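PDB 3VIU: phosphoribosylformylglycinamidine synthase 2 from Thermus thermophilus, which belongs to the AIR synthase-related (PurM-like) family, carries two pairs of N- and C-terminal family domains, and holds ADP and magnesium in this structure. Local coordinates for residues A[450-455]-A[576-581]. Sequence-based numbering, arbitrary orientation.
Sequences NPRYSR and ASEVLY
Two helix starts, one in the second PurM-like N-terminal domain (helix 451-456) and one in the C-terminal domain that follows it (helix 578-584), meet here in a buried cation-pi contact, a compact example of how one arginine can join two domains. From the CB of Arg452, which sits 3.5 Å from Ala576 O, the side chain runs extended through CG and CD to NE and carries its guanidinium over the ring of Tyr581. The two flat groups lie nearly face to face, their planes 26° apart; NH2 hangs above the middle of the ring, 3.4 Å from Tyr581 CG, while CZ stands 4.1 Å from the ring centroid. CG anti to the backbone N (chi1 176°) swings the Tyr581 ring out to the arginine, and chi2 of 74° turns its face to the guanidinium.

Glu578, bent at chi2, comes to the edge of the guanidinium, in its plane, and forms a long salt bridge from OE2 to Arg452 NE at 3.8 Å. A water also bridges the pair, accepting from Arg452 NH2 and donating to Glu578 OE1 at 2.6 Å. A second carboxylate, Glu587, forms a salt bridge with Arg452 NH1, and the Tyr162 hydroxyl hydrogen-bonds to Glu578 OE2. Next to the arginine along the same helix, Tyr453 turns its ring edge to the Ala576 carbonyl, with CE2 3.5 Å from Ala576 O and CD2 against the methyl group; its hydroxyl bonds to Glu656, which also takes Glu578 N. Ser577 caps its own helix, its OG accepting from Leu580 N at 3.1 Å and bonding to Leu574 O just before it.

With two carboxylates and an aromatic face around it, the buried guanidinium is probably held charged, and support from face and edge should restrict its rotation, so charge and stacking together tie the two helix starts.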
loop_
_atom_site.group_PDB
_atom_site.type_symbol
_atom_site.label_atom_id
_atom_site.label_comp_id
_atom_site.label_asym_id
_atom_site.label_seq_id
_atom_site.Cartn_x
_atom_site.Cartn_y
_atom_site.Cartn_z
ATOM N N ASN A 450 -10.446 2.368 -5.744
ATOM C CA ASN A 450 -11.859 2.076 -5.862
ATOM C C ASN A 450 -12.033 1.004 -6.945
ATOM O O ASN A 450 -11.851 1.267 -8.126
ATOM C CB ASN A 450 -12.586 3.375 -6.232
ATOM C CG ASN A 450 -14.091 3.201 -6.357
ATOM O OD1 ASN A 450 -14.855 4.074 -5.932
ATOM N ND2 ASN A 450 -14.527 2.091 -6.952
ATOM N N PRO A 451 -12.398 -0.223 -6.549
ATOM C CA PRO A 451 -12.584 -1.323 -7.506
ATOM C C PRO A 451 -13.675 -1.142 -8.554
ATOM O O PRO A 451 -13.544 -1.648 -9.670
ATOM C CB PRO A 451 -12.835 -2.529 -6.606
ATOM C CG PRO A 451 -13.482 -1.929 -5.419
ATOM C CD PRO A 451 -12.670 -0.679 -5.175
ATOM N N ARG A 452 -14.746 -0.432 -8.207
ATOM C CA ARG A 452 -15.838 -0.208 -9.156
ATOM C C ARG A 452 -15.350 0.654 -10.316
ATOM O O ARG A 452 -15.553 0.313 -11.477
ATOM C CB ARG A 452 -17.026 0.447 -8.447
ATOM C CG ARG A 452 -17.567 -0.391 -7.295
ATOM C CD ARG A 452 -18.854 0.176 -6.723
ATOM N NE ARG A 452 -19.414 -0.674 -5.669
ATOM C CZ ARG A 452 -19.796 -1.938 -5.840
ATOM N NH1 ARG A 452 -19.677 -2.518 -7.025
ATOM N NH2 ARG A 452 -20.318 -2.619 -4.832
ATOM N N TYR A 453 -14.689 1.762 -9.999
ATOM C CA TYR A 453 -14.137 2.651 -11.021
ATOM C C TYR A 453 -13.117 1.867 -11.855
ATOM O O TYR A 453 -13.123 1.906 -13.090
ATOM C CB TYR A 453 -13.386 3.823 -10.380
ATOM C CG TYR A 453 -14.200 4.767 -9.523
ATOM C CD1 TYR A 453 -13.589 5.862 -8.908
ATOM C CD2 TYR A 453 -15.575 4.607 -9.366
ATOM C CE1 TYR A 453 -14.320 6.776 -8.162
ATOM C CE2 TYR A 453 -16.315 5.516 -8.628
ATOM C CZ TYR A 453 -15.683 6.598 -8.029
ATOM O OH TYR A 453 -16.412 7.507 -7.303
ATOM N N SER A 454 -12.239 1.159 -11.152
ATOM C CA SER A 454 -11.167 0.396 -11.772
ATOM C C SER A 454 -11.621 -0.735 -12.705
ATOM O O SER A 454 -11.040 -0.936 -13.772
ATOM C CB SER A 454 -10.236 -0.129 -10.669
ATOM O OG SER A 454 -9.714 0.941 -9.871
ATOM N N ARG A 455 -12.663 -1.465 -12.320
ATOM C CA ARG A 455 -13.170 -2.546 -13.153
ATOM C C ARG A 455 -13.741 -1.990 -14.459
ATOM O O ARG A 455 -13.483 -2.525 -15.532
ATOM C CB ARG A 455 -14.237 -3.341 -12.379
ATOM C CG ARG A 455 -15.267 -4.111 -13.224
ATOM C CD ARG A 455 -14.650 -5.106 -14.193
ATOM N NE ARG A 455 -13.994 -6.235 -13.538
ATOM C CZ ARG A 455 -14.614 -7.118 -12.760
ATOM N NH1 ARG A 455 -13.931 -8.117 -12.215
ATOM N NH2 ARG A 455 -15.911 -6.999 -12.514
ATOM N N ALA A 576 -20.858 3.776 -11.737
ATOM C CA ALA A 576 -19.963 3.002 -10.881
ATOM C C ALA A 576 -19.999 3.493 -9.437
ATOM O O ALA A 576 -19.060 3.277 -8.683
ATOM C CB ALA A 576 -18.535 3.085 -11.421
ATOM N N SER A 577 -21.089 4.139 -9.041
ATOM C CA SER A 577 -21.168 4.668 -7.688
ATOM C C SER A 577 -21.741 3.692 -6.687
ATOM O O SER A 577 -22.256 2.623 -7.047
ATOM C CB SER A 577 -22.020 5.927 -7.662
ATOM O OG SER A 577 -23.387 5.602 -7.859
ATOM N N GLU A 578 -21.648 4.085 -5.417
ATOM C CA GLU A 578 -22.178 3.298 -4.318
ATOM C C GLU A 578 -23.704 3.309 -4.390
ATOM O O GLU A 578 -24.345 2.271 -4.330
ATOM C CB GLU A 578 -21.748 3.891 -2.971
ATOM C CG GLU A 578 -20.346 3.555 -2.528
ATOM C CD GLU A 578 -20.120 2.055 -2.410
ATOM O OE1 GLU A 578 -21.084 1.321 -2.076
ATOM O OE2 GLU A 578 -18.969 1.619 -2.642
ATOM N N VAL A 579 -24.282 4.496 -4.525
ATOM C CA VAL A 579 -25.725 4.609 -4.568
ATOM C C VAL A 579 -26.319 3.825 -5.728
ATOM O O VAL A 579 -27.427 3.308 -5.619
ATOM C CB VAL A 579 -26.186 6.092 -4.653
ATOM C CG1 VAL A 579 -26.018 6.620 -6.079
ATOM C CG2 VAL A 579 -27.639 6.208 -4.188
ATOM N N LEU A 580 -25.590 3.737 -6.838
ATOM C CA LEU A 580 -26.093 2.987 -7.989
ATOM C C LEU A 580 -26.183 1.514 -7.610
ATOM O O LEU A 580 -27.200 0.857 -7.848
ATOM C CB LEU A 580 -25.166 3.139 -9.202
ATOM C CG LEU A 580 -25.496 2.216 -10.390
ATOM C CD1 LEU A 580 -26.899 2.509 -10.917
ATOM C CD2 LEU A 580 -24.479 2.409 -11.492
ATOM N N TYR A 581 -25.110 1.006 -7.012
ATOM C CA TYR A 581 -25.051 -0.388 -6.598
ATOM C C TYR A 581 -26.137 -0.725 -5.586
ATOM O O TYR A 581 -26.721 -1.801 -5.636
ATOM C CB TYR A 581 -23.693 -0.710 -5.981
ATOM C CG TYR A 581 -23.610 -2.115 -5.446
ATOM C CD1 TYR A 581 -23.506 -3.206 -6.309
ATOM C CD2 TYR A 581 -23.645 -2.359 -4.076
ATOM C CE1 TYR A 581 -23.434 -4.503 -5.821
ATOM C CE2 TYR A 581 -23.574 -3.655 -3.576
ATOM C CZ TYR A 581 -23.468 -4.722 -4.455
ATOM O OH TYR A 581 -23.398 -6.008 -3.970
HETATM O O HOH W 1 -21.055 -1.286 -1.971
#